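PDB 5FRD: carboxylesterase (EST-2) from Archaeoglobus fulgidus, which probably hydrolyses carboxylic esters as an alpha/beta-hydrolase and holds a coenzyme A molecule in the vicinity of its active site. Local coordinates for residues A[128-139]-A[155-166]. Sequence-based numbering, arbitrary orientation. Where two conformers were deposited one is given.
Sequences LKKEPEKAVDLM and RREFLDRVDVLH
Leu128 reaches His166 with one methyl and Leu165 with the other: CD1 lies 4.0 Å from His166 CB, near the plane of the imidazole, while CD2 meets Leu165 CD2. Its carbonyl oxygen rests against Val162 CG1. Lys129 lays CG over one face of the same imidazole, and in the conformer given its NZ pairs with Glu126. Pro132 CB packs 3.8 Å from Val162 CG2. Glu133 OE2 accepts a nearly straight bond of 2.8 Å (170°) from Arg155 NH2, which arrives on the anti side of a carboxylate steeply turned from the guanidinium plane. Val136 enters as a knob among Arg155, Phe158, Leu159 and Leu165, its CG1 3.8 Å from Phe158 CB. Asp137, one turn on from Glu133, shares the same guanidinium: Arg155 NE binds the syn lone pair of Asp137 OD1, also at 2.8 Å, with that carboxylate nearly coplanar. Extended from CG to NE, with CG anti to the backbone N (chi1 -175°), Arg155 spans the gap between the helices, and Leu159 CD1 lies over one face of its guanidinium, offset toward the rim. Replacing Arg155 by alanine removes both N-H donors and is likely to leave Glu133 OE2 and Asp137 OD1 without their cationic mate. Met139, an extended chain, brings SD to 3.7 Å from Phe158 CE2 in an oblique Met-aromatic contact; its side chain also touches Leu202 of the coenzyme A site. Both segments belong to the helical insertion between strands 106-112 and 192-197, where alpha/beta-hydrolases commonly carry their cap. Glu133 OE2 and Asp137 OD2 lie only 2.4 Å apart, which suggests, without proving it, that one acid is protonated beside the arginine in this polar seam edging an apolar interface.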
loop_
_atom_site.group_PDB
_atom_site.type_symbol
_atom_site.label_atom_id
_atom_site.label_comp_id
_atom_site.label_asym_id
_atom_site.label_seq_id
_atom_site.Cartn_x
_atom_site.Cartn_y
_atom_site.Cartn_z
ATOM N N LEU A 128 19.283 4.421 -9.177
ATOM C CA LEU A 128 18.290 5.160 -9.947
ATOM C C LEU A 128 18.737 6.527 -10.482
ATOM O O LEU A 128 18.147 7.013 -11.455
ATOM C CB LEU A 128 17.035 5.431 -9.146
ATOM C CG LEU A 128 16.146 4.250 -8.892
ATOM C CD1 LEU A 128 15.172 4.620 -7.789
ATOM C CD2 LEU A 128 15.418 3.817 -10.146
ATOM N N LYS A 129 19.766 7.128 -9.869
ATOM C CA LYS A 129 20.271 8.439 -10.278
ATOM C C LYS A 129 21.268 8.255 -11.411
ATOM O O LYS A 129 21.373 9.117 -12.267
ATOM C CB LYS A 129 20.933 9.198 -9.116
ATOM C CG LYS A 129 20.104 9.317 -7.830
ATOM C CD LYS A 129 20.893 9.976 -6.700
ATOM C CE LYS A 129 21.835 9.001 -6.015
ATOM N NZ LYS A 129 22.711 9.671 -5.016
ATOM N N LYS A 130 21.971 7.127 -11.415
ATOM C CA LYS A 130 23.033 6.869 -12.412
ATOM C C LYS A 130 22.616 6.031 -13.603
ATOM O O LYS A 130 22.894 6.408 -14.747
ATOM C CB LYS A 130 24.225 6.157 -11.789
ATOM C CG LYS A 130 25.434 6.055 -12.718
ATOM C CD LYS A 130 26.503 5.166 -12.110
ATOM C CE LYS A 130 27.828 5.272 -12.848
ATOM N NZ LYS A 130 27.775 4.657 -14.200
ATOM N N GLU A 131 22.006 4.879 -13.339
ATOM C CA GLU A 131 21.596 3.947 -14.405
ATOM C C GLU A 131 20.228 3.374 -14.066
ATOM O O GLU A 131 20.111 2.226 -13.638
ATOM C CB GLU A 131 22.617 2.847 -14.728
ATOM C CG GLU A 131 22.291 2.089 -16.012
ATOM C CD GLU A 131 23.437 1.238 -16.518
ATOM O OE1 GLU A 131 24.515 1.217 -15.876
ATOM O OE2 GLU A 131 23.246 0.588 -17.567
ATOM N N PRO A 132 19.181 4.201 -14.278
ATOM C CA PRO A 132 17.880 3.736 -13.747
ATOM C C PRO A 132 17.378 2.432 -14.301
ATOM O O PRO A 132 16.731 1.698 -13.576
ATOM C CB PRO A 132 16.922 4.905 -14.049
ATOM C CG PRO A 132 17.625 5.751 -15.061
ATOM C CD PRO A 132 19.086 5.579 -14.798
ATOM N N GLU A 133 17.659 2.075 -15.556
ATOM C CA GLU A 133 17.154 0.814 -16.067
ATOM C C GLU A 133 17.635 -0.381 -15.256
ATOM O O GLU A 133 16.872 -1.311 -14.972
ATOM C CB GLU A 133 17.545 0.621 -17.547
ATOM C CG GLU A 133 16.723 -0.430 -18.300
ATOM C CD GLU A 133 17.365 -1.790 -18.382
ATOM O OE1 GLU A 133 18.590 -1.865 -18.212
ATOM O OE2 GLU A 133 16.633 -2.787 -18.636
ATOM N N LYS A 134 18.908 -0.375 -14.878
ATOM C CA LYS A 134 19.468 -1.482 -14.105
ATOM C C LYS A 134 18.831 -1.553 -12.712
ATOM O O LYS A 134 18.556 -2.660 -12.208
ATOM C CB LYS A 134 20.987 -1.311 -14.008
ATOM C CG LYS A 134 21.763 -2.463 -13.397
ATOM C CD LYS A 134 23.255 -2.134 -13.345
ATOM C CE LYS A 134 24.106 -3.336 -12.967
ATOM N NZ LYS A 134 25.556 -2.992 -12.936
ATOM N N ALA A 135 18.595 -0.387 -12.120
ATOM C CA ALA A 135 18.008 -0.314 -10.774
ATOM C C ALA A 135 16.565 -0.790 -10.809
ATOM O O ALA A 135 16.132 -1.515 -9.914
ATOM C CB ALA A 135 18.122 1.081 -10.228
ATOM N N VAL A 136 15.835 -0.346 -11.831
ATOM C CA VAL A 136 14.449 -0.748 -11.996
ATOM C C VAL A 136 14.382 -2.248 -12.219
ATOM O O VAL A 136 13.563 -2.929 -11.595
ATOM C CB VAL A 136 13.771 0.036 -13.121
ATOM C CG1 VAL A 136 12.454 -0.602 -13.508
ATOM C CG2 VAL A 136 13.567 1.486 -12.716
ATOM N N ASP A 137 15.222 -2.807 -13.097
ATOM C CA ASP A 137 15.225 -4.226 -13.314
ATOM C C ASP A 137 15.556 -5.032 -12.046
ATOM O O ASP A 137 14.949 -6.059 -11.797
ATOM C CB ASP A 137 16.201 -4.638 -14.409
ATOM C CG ASP A 137 15.755 -4.193 -15.792
ATOM O OD1 ASP A 137 14.556 -3.902 -16.018
ATOM O OD2 ASP A 137 16.645 -4.188 -16.668
ATOM N N LEU A 138 16.476 -4.528 -11.240
ATOM C CA LEU A 138 16.815 -5.194 -9.969
ATOM C C LEU A 138 15.624 -5.189 -8.997
ATOM O O LEU A 138 15.214 -6.230 -8.484
ATOM C CB LEU A 138 18.017 -4.506 -9.336
ATOM C CG LEU A 138 18.418 -5.024 -7.948
ATOM C CD1 LEU A 138 18.718 -6.510 -7.967
ATOM C CD2 LEU A 138 19.587 -4.204 -7.450
ATOM N N MET A 139 15.031 -4.008 -8.829
ATOM C CA MET A 139 13.846 -3.901 -7.968
ATOM C C MET A 139 12.730 -4.822 -8.446
ATOM O O MET A 139 12.096 -5.547 -7.676
ATOM C CB MET A 139 13.373 -2.471 -7.909
ATOM C CG MET A 139 12.211 -2.285 -6.952
ATOM S SD MET A 139 11.820 -0.553 -6.816
ATOM C CE MET A 139 10.315 -0.677 -5.823
ATOM N N ARG A 155 7.480 -2.139 -15.358
ATOM C CA ARG A 155 8.796 -1.683 -15.750
ATOM C C ARG A 155 8.754 -0.380 -16.549
ATOM O O ARG A 155 9.497 0.553 -16.293
ATOM C CB ARG A 155 9.516 -2.791 -16.520
ATOM C CG ARG A 155 10.945 -2.491 -16.888
ATOM C CD ARG A 155 11.618 -3.690 -17.550
ATOM N NE ARG A 155 12.888 -3.274 -18.148
ATOM C CZ ARG A 155 12.969 -2.627 -19.321
ATOM N NH1 ARG A 155 11.871 -2.275 -19.987
ATOM N NH2 ARG A 155 14.151 -2.277 -19.810
ATOM N N ARG A 156 7.831 -0.298 -17.510
ATOM C CA ARG A 156 7.696 0.932 -18.268
ATOM C C ARG A 156 7.216 2.107 -17.414
ATOM O O ARG A 156 7.661 3.231 -17.550
ATOM C CB ARG A 156 6.764 0.746 -19.461
ATOM C CG ARG A 156 7.324 -0.216 -20.497
ATOM C CD ARG A 156 6.603 -0.107 -21.836
ATOM N NE ARG A 156 5.181 -0.320 -21.651
ATOM C CZ ARG A 156 4.598 -1.506 -21.585
ATOM N NH1 ARG A 156 5.260 -2.649 -21.764
ATOM N NH2 ARG A 156 3.276 -1.553 -21.390
ATOM N N GLU A 157 6.267 1.810 -16.527
ATOM C CA GLU A 157 5.815 2.840 -15.575
ATOM C C GLU A 157 6.966 3.384 -14.746
ATOM O O GLU A 157 7.124 4.584 -14.584
ATOM C CB GLU A 157 4.718 2.277 -14.663
ATOM C CG GLU A 157 3.393 2.017 -15.366
ATOM C CD GLU A 157 2.372 1.337 -14.511
ATOM O OE1 GLU A 157 2.712 0.831 -13.426
ATOM O OE2 GLU A 157 1.185 1.342 -14.928
ATOM N N PHE A 158 7.780 2.483 -14.198
ATOM C CA PHE A 158 8.915 2.923 -13.387
ATOM C C PHE A 158 9.919 3.749 -14.203
ATOM O O PHE A 158 10.408 4.771 -13.718
ATOM C CB PHE A 158 9.577 1.704 -12.744
ATOM C CG PHE A 158 8.982 1.264 -11.413
ATOM C CD1 PHE A 158 7.774 1.754 -10.911
ATOM C CD2 PHE A 158 9.685 0.342 -10.648
ATOM C CE1 PHE A 158 7.297 1.323 -9.682
ATOM C CE2 PHE A 158 9.207 -0.121 -9.436
ATOM C CZ PHE A 158 8.021 0.395 -8.951
ATOM N N LEU A 159 10.177 3.316 -15.445
ATOM C CA LEU A 159 11.089 4.096 -16.301
ATOM C C LEU A 159 10.551 5.484 -16.612
ATOM O O LEU A 159 11.301 6.420 -16.787
ATOM C CB LEU A 159 11.401 3.326 -17.578
ATOM C CG LEU A 159 12.241 2.075 -17.382
ATOM C CD1 LEU A 159 12.328 1.273 -18.678
ATOM C CD2 LEU A 159 13.642 2.397 -16.864
ATOM N N ASP A 160 9.215 5.610 -16.682
ATOM C CA ASP A 160 8.538 6.893 -16.864
ATOM C C ASP A 160 8.407 7.760 -15.606
ATOM O O ASP A 160 8.007 8.927 -15.674
ATOM C CB ASP A 160 7.145 6.660 -17.469
ATOM C CG ASP A 160 7.181 6.249 -18.943
ATOM O OD1 ASP A 160 8.248 6.370 -19.592
ATOM O OD2 ASP A 160 6.111 5.809 -19.467
ATOM N N ARG A 161 8.702 7.173 -14.446
ATOM C CA ARG A 161 8.485 7.848 -13.159
ATOM C C ARG A 161 9.704 7.756 -12.267
ATOM O O ARG A 161 9.566 7.689 -11.059
ATOM C CB ARG A 161 7.299 7.170 -12.467
ATOM C CG ARG A 161 6.005 7.196 -13.243
ATOM C CD ARG A 161 5.008 6.234 -12.648
ATOM N NE ARG A 161 3.874 6.109 -13.524
ATOM C CZ ARG A 161 2.831 5.314 -13.306
ATOM N NH1 ARG A 161 2.735 4.608 -12.187
ATOM N NH2 ARG A 161 1.879 5.217 -14.241
ATOM N N VAL A 162 10.908 7.782 -12.832
ATOM C CA VAL A 162 12.116 7.549 -12.022
ATOM C C VAL A 162 12.247 8.572 -10.913
ATOM O O VAL A 162 12.596 8.182 -9.798
ATOM C CB VAL A 162 13.376 7.567 -12.929
ATOM C CG1 VAL A 162 14.680 7.617 -12.135
ATOM C CG2 VAL A 162 13.419 6.352 -13.821
ATOM N N ASP A 163 11.967 9.839 -11.180
ATOM C CA ASP A 163 12.166 10.889 -10.185
ATOM C C ASP A 163 11.240 10.692 -8.986
ATOM O O ASP A 163 11.692 10.721 -7.825
ATOM C CB ASP A 163 11.975 12.269 -10.800
ATOM C CG ASP A 163 13.036 12.616 -11.851
ATOM O OD1 ASP A 163 14.057 11.909 -11.991
ATOM O OD2 ASP A 163 12.845 13.633 -12.535
ATOM N N VAL A 164 9.953 10.457 -9.234
ATOM C CA VAL A 164 9.003 10.205 -8.133
ATOM C C VAL A 164 9.315 8.876 -7.444
ATOM O O VAL A 164 9.198 8.780 -6.228
ATOM C CB VAL A 164 7.536 10.294 -8.601
ATOM C CG1 VAL A 164 6.546 9.842 -7.532
ATOM C CG2 VAL A 164 7.203 11.731 -8.958
ATOM N N LEU A 165 9.708 7.851 -8.193
ATOM C CA LEU A 165 10.066 6.578 -7.593
ATOM C C LEU A 165 11.209 6.772 -6.617
ATOM O O LEU A 165 11.162 6.241 -5.507
ATOM C CB LEU A 165 10.445 5.574 -8.670
ATOM C CG LEU A 165 10.966 4.232 -8.226
ATOM C CD1 LEU A 165 9.928 3.460 -7.418
ATOM C CD2 LEU A 165 11.439 3.391 -9.415
ATOM N N HIS A 166 12.227 7.529 -7.010
ATOM C CA HIS A 166 13.356 7.762 -6.120
ATOM C C HIS A 166 12.925 8.564 -4.891
ATOM O O HIS A 166 13.317 8.212 -3.757
ATOM C CB HIS A 166 14.493 8.475 -6.860
ATOM C CG HIS A 166 15.694 8.696 -6.014
ATOM N ND1 HIS A 166 15.936 9.895 -5.376
ATOM C CD2 HIS A 166 16.703 7.871 -5.672
ATOM C CE1 HIS A 166 17.055 9.797 -4.681
ATOM N NE2 HIS A 166 17.544 8.584 -4.849
#